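Local coordinates for protein adenylation domain (Streptomyces sp., PDB 5N9X) that belongs to the AMP-binding (ANL) family of adenylation domains and holds ATP and threonine in this model, at residues A63-R66 against K67-V71; F109-D113 against S114-A118; F195-S198 against A199-W203. One frame throughout, in Å; residues are numbered along the deposited sequence.

In the fold
Each contact here is local, and the three follow one another along the chain without nesting or crossing. Interaction 1 closes the loop between helix 46-62 and strand 70-74. Interaction 2 ends helix 104-114 and leads into strand 118-121. These two strands are parallel neighbours in one four-stranded sheet, and the two contacts touch: Arg-70 NE bonds to Ser-114 O, and the backbones of Arg-70 and Val-117 pair. Interaction 3 comes later, in the turn that leads into strand 202-205, outside that four-stranded sheet. Centre to centre, it lies about 33 Å from interaction 1 and about 35 Å from interaction 2. All three belong to the AMP-binding part of the chain.

Interaction 1 (A63-R66 against K67-V71); sequences AGVR and KGDRV
Asp-69 folds its carboxylate back onto the backbone of Arg-66. OD2 of Asp-69 accepts the N-H of Arg-66 at 2.7 Å, with an N-H...O angle of 154°. The N-H comes from above the carboxylate plane. In return, the backbone N of Asp-69 donates to Arg-66 O at 2.9 Å. The two bonds run in opposite directions between the same two residues. The second closes a type II beta turn from Arg-66 to Asp-69. Gly-68 takes the positive phi of this turn, a backbone conformation that suits glycine. The carboxylate reaches the N-H because Asp-69 CG lies beside its own backbone N, anti to the carbonyl carbon (chi1 -80°).

Beside the turn, Val-65 CG1 meets Val-71 CG2 at 4.0 Å. The same CG1 of Val-65 lies 4.1 Å from Asp-69 CB, so one methyl touches both the strand and the turn. The Arg-66 side chain bends at chi2 and turns back along the chain. Arg-66 NH1 donates to Val-65 O at 2.8 Å. Val-65 O lies near the guanidinium plane, while NH1 sits well above the plane of that carbonyl. NH1 also bonds to His-61 O, which ties the turn to the end of the helix.

Gly-64, also with positive phi, is the C-prime residue of a Schellman motif that ends helix 46-62. The loop therefore passes from a helix cap through a turn into strand 70-74. There Val-71 pairs through its backbone with Ala-94 and Val-96, and its side chain packs on Ala-118 and Val-120 of the strand on the other flank.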
loop_
_atom_site.group_PDB
_atom_site.type_symbol
_atom_site.label_atom_id
_atom_site.label_comp_id
_atom_site.label_asym_id
_atom_site.label_seq_id
_atom_site.Cartn_x
_atom_site.Cartn_y
_atom_site.Cartn_z
ATOM N N ALA A 63 -26.649 -7.580 -16.555
ATOM C CA ALA A 63 -27.228 -7.120 -15.299
ATOM C C ALA A 63 -27.314 -5.597 -15.225
ATOM O O ALA A 63 -27.649 -5.043 -14.185
ATOM C CB ALA A 63 -26.430 -7.641 -14.140
ATOM N N GLY A 64 -27.005 -4.925 -16.324
ATOM C CA GLY A 64 -27.021 -3.476 -16.353
ATOM C C GLY A 64 -25.848 -2.827 -15.638
ATOM O O GLY A 64 -26.025 -1.999 -14.747
ATOM N N VAL A 65 -24.642 -3.221 -16.012
ATOM C CA VAL A 65 -23.465 -2.460 -15.640
ATOM C C VAL A 65 -22.966 -1.766 -16.901
ATOM O O VAL A 65 -22.919 -2.387 -17.967
ATOM C CB VAL A 65 -22.383 -3.350 -15.038
ATOM C CG1 VAL A 65 -21.102 -2.572 -14.881
ATOM C CG2 VAL A 65 -22.861 -3.914 -13.706
ATOM N N ARG A 66 -22.624 -0.485 -16.794
ATOM C CA ARG A 66 -22.172 0.291 -17.949
ATOM C C ARG A 66 -20.777 0.874 -17.741
ATOM O O ARG A 66 -20.306 0.978 -16.612
ATOM C CB ARG A 66 -23.162 1.420 -18.244
ATOM C CG ARG A 66 -24.383 0.951 -18.993
ATOM C CD ARG A 66 -23.969 0.013 -20.107
ATOM N NE ARG A 66 -25.110 -0.537 -20.823
ATOM C CZ ARG A 66 -25.725 -1.666 -20.495
ATOM N NH1 ARG A 66 -25.303 -2.379 -19.457
ATOM N NH2 ARG A 66 -26.756 -2.081 -21.209
ATOM N N LYS A 67 -20.122 1.265 -18.831
ATOM C CA LYS A 67 -18.840 1.960 -18.722
ATOM C C LYS A 67 -18.965 3.137 -17.743
ATOM O O LYS A 67 -19.997 3.804 -17.691
ATOM C CB LYS A 67 -18.370 2.438 -20.099
ATOM C CG LYS A 67 -17.183 3.398 -20.071
ATOM C CD LYS A 67 -16.369 3.307 -21.360
ATOM C CE LYS A 67 -17.023 4.088 -22.498
ATOM N NZ LYS A 67 -17.158 5.536 -22.145
ATOM N N GLY A 68 -17.940 3.364 -16.928
ATOM C CA GLY A 68 -17.980 4.464 -15.974
ATOM C C GLY A 68 -18.765 4.140 -14.717
ATOM O O GLY A 68 -18.823 4.944 -13.801
ATOM N N ASP A 69 -19.372 2.963 -14.670
ATOM C CA ASP A 69 -20.032 2.495 -13.453
ATOM C C ASP A 69 -19.043 1.936 -12.429
ATOM O O ASP A 69 -17.907 1.577 -12.754
ATOM C CB ASP A 69 -21.070 1.414 -13.771
ATOM C CG ASP A 69 -22.391 1.990 -14.279
ATOM O OD1 ASP A 69 -22.607 3.221 -14.166
ATOM O OD2 ASP A 69 -23.215 1.191 -14.779
ATOM N N ARG A 70 -19.519 1.818 -11.194
ATOM C CA ARG A 70 -18.674 1.441 -10.089
ATOM C C ARG A 70 -19.255 0.188 -9.446
ATOM O O ARG A 70 -20.428 0.161 -9.073
ATOM C CB ARG A 70 -18.564 2.609 -9.105
ATOM C CG ARG A 70 -17.901 3.824 -9.746
ATOM C CD ARG A 70 -17.391 4.778 -8.711
ATOM N NE ARG A 70 -18.332 5.593 -7.961
ATOM C CZ ARG A 70 -18.564 6.887 -8.195
ATOM N NH1 ARG A 70 -17.879 7.541 -9.122
ATOM N NH2 ARG A 70 -19.435 7.551 -7.444
ATOM N N VAL A 71 -18.454 -0.872 -9.358
ATOM C CA VAL A 71 -18.967 -2.118 -8.825
ATOM C C VAL A 71 -18.142 -2.597 -7.637
ATOM O O VAL A 71 -16.915 -2.727 -7.721
ATOM C CB VAL A 71 -19.023 -3.218 -9.905
ATOM C CG1 VAL A 71 -19.626 -4.468 -9.314
ATOM C CG2 VAL A 71 -19.872 -2.761 -11.090
#

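Interaction 2 (F109-D113 against S114-A118); sequences FIVTD and SQVVA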
loop_
_atom_site.group_PDB
_atom_site.type_symbol
_atom_site.label_atom_id
_atom_site.label_comp_id
_atom_site.label_asym_id
_atom_site.label_seq_id
_atom_site.Cartn_x
_atom_site.Cartn_y
_atom_site.Cartn_z
ATOM N N PHE A 109 -20.558 2.234 4.714
ATOM C CA PHE A 109 -20.248 3.611 4.366
ATOM C C PHE A 109 -19.696 3.760 2.969
ATOM O O PHE A 109 -20.087 4.673 2.241
ATOM C CB PHE A 109 -19.243 4.226 5.321
ATOM C CG PHE A 109 -18.762 5.573 4.864
ATOM C CD1 PHE A 109 -19.586 6.684 4.984
ATOM C CD2 PHE A 109 -17.506 5.726 4.291
ATOM C CE1 PHE A 109 -19.163 7.923 4.554
ATOM C CE2 PHE A 109 -17.077 6.962 3.857
ATOM C CZ PHE A 109 -17.908 8.064 3.994
ATOM N N ILE A 110 -18.749 2.888 2.630
ATOM C CA ILE A 110 -18.121 2.884 1.320
ATOM C C ILE A 110 -19.125 2.532 0.232
ATOM O O ILE A 110 -19.148 3.180 -0.819
ATOM C CB ILE A 110 -16.931 1.884 1.255
ATOM C CG1 ILE A 110 -15.745 2.412 2.056
ATOM C CG2 ILE A 110 -16.514 1.624 -0.184
ATOM C CD1 ILE A 110 -14.852 1.326 2.537
ATOM N N VAL A 111 -19.951 1.512 0.478
ATOM C CA VAL A 111 -20.998 1.140 -0.472
ATOM C C VAL A 111 -21.832 2.369 -0.851
ATOM O O VAL A 111 -22.063 2.634 -2.040
ATOM C CB VAL A 111 -21.937 0.039 0.076
ATOM C CG1 VAL A 111 -23.191 -0.069 -0.807
ATOM C CG2 VAL A 111 -21.213 -1.298 0.174
ATOM N N THR A 112 -22.253 3.129 0.159
ATOM C CA THR A 112 -23.041 4.348 -0.067
ATOM C C THR A 112 -22.209 5.520 -0.617
ATOM O O THR A 112 -22.658 6.216 -1.533
ATOM C CB THR A 112 -23.742 4.811 1.226
ATOM O OG1 THR A 112 -24.386 3.695 1.858
ATOM C CG2 THR A 112 -24.752 5.888 0.932
ATOM N N ASP A 113 -21.009 5.741 -0.074
ATOM C CA ASP A 113 -20.164 6.843 -0.556
ATOM C C ASP A 113 -19.777 6.663 -2.022
ATOM O O ASP A 113 -19.761 7.615 -2.795
ATOM C CB ASP A 113 -18.893 6.990 0.301
ATOM C CG ASP A 113 -18.123 8.283 0.004
ATOM O OD1 ASP A 113 -18.681 9.377 0.229
ATOM O OD2 ASP A 113 -16.957 8.206 -0.440
ATOM N N SER A 114 -19.461 5.441 -2.412
ATOM C CA SER A 114 -19.010 5.224 -3.770
ATOM C C SER A 114 -20.175 5.034 -4.740
ATOM O O SER A 114 -19.991 5.090 -5.962
ATOM C CB SER A 114 -18.065 4.027 -3.825
ATOM O OG SER A 114 -18.712 2.870 -3.353
ATOM N N GLN A 115 -21.367 4.832 -4.194
ATOM C CA GLN A 115 -22.566 4.662 -5.018
ATOM C C GLN A 115 -22.361 3.570 -6.056
ATOM O O GLN A 115 -22.392 3.833 -7.263
ATOM C CB GLN A 115 -22.956 5.975 -5.730
ATOM C CG GLN A 115 -22.906 7.264 -4.886
ATOM C CD GLN A 115 -22.741 8.516 -5.754
ATOM O OE1 GLN A 115 -21.621 8.917 -6.080
ATOM N NE2 GLN A 115 -23.859 9.131 -6.134
ATOM N N VAL A 116 -22.121 2.346 -5.609
ATOM C CA VAL A 116 -21.941 1.277 -6.580
ATOM C C VAL A 116 -23.288 0.797 -7.134
ATOM O O VAL A 116 -24.264 0.713 -6.407
ATOM C CB VAL A 116 -21.143 0.087 -5.985
ATOM C CG1 VAL A 116 -19.777 0.553 -5.524
ATOM C CG2 VAL A 116 -21.896 -0.538 -4.836
ATOM N N VAL A 117 -23.324 0.521 -8.437
ATOM C CA VAL A 117 -24.513 0.015 -9.117
ATOM C C VAL A 117 -24.769 -1.458 -8.847
ATOM O O VAL A 117 -25.825 -1.970 -9.195
ATOM C CB VAL A 117 -24.408 0.196 -10.631
ATOM C CG1 VAL A 117 -23.953 1.584 -10.956
ATOM C CG2 VAL A 117 -23.422 -0.811 -11.221
ATOM N N ALA A 118 -23.782 -2.137 -8.257
ATOM C CA ALA A 118 -23.858 -3.573 -8.003
ATOM C C ALA A 118 -22.756 -4.019 -7.056
ATOM O O ALA A 118 -21.827 -3.267 -6.803
ATOM C CB ALA A 118 -23.760 -4.336 -9.303
#
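Ser-114 lays its CB and OG over the carbonyl oxygen of Ile-110, one helical turn back. Ser-114 OG donates to Ile-110 O at 2.6 Å, and the backbone N of Ser-114 donates to the same oxygen at 2.8 Å. Two bonds thus grip one acceptor. The N-H bond is fairly straight, with an angle of 162°. The hydroxyl instead comes from above the carbonyl plane. It can do so because OG sits between the backbone N and the carbonyl carbon (chi1 59°), which turns it back toward the helix. Ile-110 CG2 lies 4.1 Å from Ser-114 OG, so the hydroxyl also has a methyl beside it.

This is the C-terminal end of helix 104-114. Gln-115 is the first residue to leave helical geometry, and it does so with positive phi. The N-H of Gln-115 is shared between two weak bonds, from its N to Val-111 O at 3.2 Å and to Thr-112 O at 3.3 Å. The chain then turns away toward strand 118-121. Past the turn, Val-111 CG1 and Val-116 CG2 approach to 4.3 Å, a loose apolar contact between the last turn and the outgoing loop. Gln-115 CG rests 3.5 Å from Thr-112 O.

Within the helix, Asp-113 CB sits over one face of the Phe-109 ring, offset toward its rim. The Asp-113 carboxylate is engaged outside the contact: OD1 forms a salt bridge with Arg-378, and OD2 is hydrogen-bonded to Tyr-166 OH. Val-96 of strand 94-97 touches the side chains of Ile-110, Ser-114 and Val-116.

Interaction 3 (F195-S198 against A199-W203); sequences FSFS and ADDRW
Phe-197 and Trp-203 both carry CG beside the backbone N (chi1 -60° and -71°), and these torsions bring the two rings together. Trp-203 CZ2 stands over the centre of the Phe-197 ring, 3.4 Å from Phe-197 CE1. The planes meet obliquely at 58°, with the phenyl and the six-membered ring centroids 4.8 Å apart. Phe-195 CB lies against the opposite face of the phenyl ring, toward its rim.

A type I beta turn from Ser-198 to Asp-201 reverses the chain between the two rings. Asp-201 N donates to Ser-198 O at 3.1 Å, and Asp-201 OD2 takes the Ser-198 N-H on its anti side, nearly straight, at 2.9 Å from Ser-198 N. Ser-198 OG accepts from Asp-200 N at 3.0 Å, which makes an ST turn. A water donates to Ser-198 O and accepts from Trp-203 NE1, linking turn and indole.

Asp-201 OD1 is hydrogen-bonded to Thr-252 OG1 and forms a salt bridge with Arg-279. On strand 202-205, Trp-203 pairs through its backbone with Glu-227 and Val-229 and meets Trp-216 edge-to-face, while the backbone of Arg-202 bonds to Thr-252 and Val-253.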
loop_
_atom_site.group_PDB
_atom_site.type_symbol
_atom_site.label_atom_id
_atom_site.label_comp_id
_atom_site.label_asym_id
_atom_site.label_seq_id
_atom_site.Cartn_x
_atom_site.Cartn_y
_atom_site.Cartn_z
ATOM N N PHE A 195 13.214 -1.635 -13.339
ATOM C CA PHE A 195 13.072 -3.019 -12.927
ATOM C C PHE A 195 13.359 -3.848 -14.173
ATOM O O PHE A 195 13.163 -3.360 -15.291
ATOM C CB PHE A 195 11.649 -3.313 -12.417
ATOM C CG PHE A 195 11.340 -2.817 -11.011
ATOM C CD1 PHE A 195 11.711 -3.549 -9.892
ATOM C CD2 PHE A 195 10.607 -1.647 -10.816
ATOM C CE1 PHE A 195 11.388 -3.109 -8.606
ATOM C CE2 PHE A 195 10.277 -1.204 -9.523
ATOM C CZ PHE A 195 10.675 -1.934 -8.426
ATOM N N SER A 196 13.771 -5.099 -13.994
ATOM C CA SER A 196 13.835 -6.044 -15.114
ATOM C C SER A 196 12.843 -7.206 -14.944
ATOM O O SER A 196 13.193 -8.260 -14.401
ATOM C CB SER A 196 15.263 -6.573 -15.254
ATOM O OG SER A 196 15.365 -7.522 -16.296
ATOM N N PHE A 197 11.607 -7.000 -15.392
ATOM C CA PHE A 197 10.555 -8.018 -15.292
ATOM C C PHE A 197 10.395 -8.876 -16.548
ATOM O O PHE A 197 10.529 -8.390 -17.665
ATOM C CB PHE A 197 9.204 -7.353 -14.973
ATOM C CG PHE A 197 9.197 -6.601 -13.677
ATOM C CD1 PHE A 197 9.710 -7.190 -12.522
ATOM C CD2 PHE A 197 8.652 -5.328 -13.591
ATOM C CE1 PHE A 197 9.711 -6.511 -11.314
ATOM C CE2 PHE A 197 8.636 -4.646 -12.381
ATOM C CZ PHE A 197 9.169 -5.233 -11.243
ATOM N N SER A 198 10.054 -10.148 -16.365
ATOM C CA SER A 198 9.754 -11.001 -17.510
ATOM C C SER A 198 8.614 -11.966 -17.208
ATOM O O SER A 198 8.219 -12.141 -16.047
ATOM C CB SER A 198 10.994 -11.791 -17.943
ATOM O OG SER A 198 11.049 -13.031 -17.291
ATOM N N ALA A 199 8.108 -12.597 -18.267
ATOM C CA ALA A 199 7.110 -13.647 -18.154
ATOM C C ALA A 199 7.504 -14.783 -17.184
ATOM O O ALA A 199 6.637 -15.491 -16.685
ATOM C CB ALA A 199 6.824 -14.215 -19.522
ATOM N N ASP A 200 8.795 -14.954 -16.912
ATOM C CA ASP A 200 9.232 -16.053 -16.057
ATOM C C ASP A 200 9.048 -15.782 -14.555
ATOM O O ASP A 200 9.146 -16.700 -13.729
ATOM C CB ASP A 200 10.696 -16.376 -16.348
ATOM C CG ASP A 200 10.895 -16.933 -17.741
ATOM O OD1 ASP A 200 10.083 -17.767 -18.176
ATOM O OD2 ASP A 200 11.857 -16.521 -18.409
ATOM N N ASP A 201 8.780 -14.527 -14.199
ATOM C CA ASP A 201 8.660 -14.164 -12.789
ATOM C C ASP A 201 7.446 -14.802 -12.077
ATOM O O ASP A 201 6.473 -15.230 -12.705
ATOM C CB ASP A 201 8.626 -12.621 -12.645
ATOM C CG ASP A 201 10.013 -11.991 -12.782
ATOM O OD1 ASP A 201 10.928 -12.443 -12.068
ATOM O OD2 ASP A 201 10.193 -11.068 -13.610
ATOM N N ARG A 202 7.559 -14.908 -10.756
ATOM C CA ARG A 202 6.439 -15.243 -9.907
ATOM C C ARG A 202 6.244 -14.113 -8.906
ATOM O O ARG A 202 7.154 -13.809 -8.122
ATOM C CB ARG A 202 6.659 -16.555 -9.169
ATOM C CG ARG A 202 6.283 -17.808 -9.935
ATOM C CD ARG A 202 7.532 -18.555 -10.335
ATOM N NE ARG A 202 7.232 -19.896 -10.809
ATOM C CZ ARG A 202 8.148 -20.846 -10.976
ATOM N NH1 ARG A 202 9.425 -20.597 -10.707
ATOM N NH2 ARG A 202 7.787 -22.049 -11.410
ATOM N N TRP A 203 5.062 -13.500 -8.935
ATOM C CA TRP A 203 4.730 -12.418 -8.024
ATOM C C TRP A 203 3.864 -12.990 -6.900
ATOM O O TRP A 203 3.028 -13.862 -7.132
ATOM C CB TRP A 203 3.994 -11.300 -8.756
ATOM C CG TRP A 203 4.850 -10.487 -9.700
ATOM C CD1 TRP A 203 5.475 -10.930 -10.832
ATOM C CD2 TRP A 203 5.124 -9.089 -9.615
ATOM N NE1 TRP A 203 6.130 -9.901 -11.440
ATOM C CE2 TRP A 203 5.943 -8.758 -10.715
ATOM C CE3 TRP A 203 4.762 -8.086 -8.714
ATOM C CZ2 TRP A 203 6.415 -7.458 -10.938
ATOM C CZ3 TRP A 203 5.211 -6.809 -8.936
ATOM C CH2 TRP A 203 6.037 -6.499 -10.043
HETATM O O HOH W 1 7.014 -10.050 -14.326
#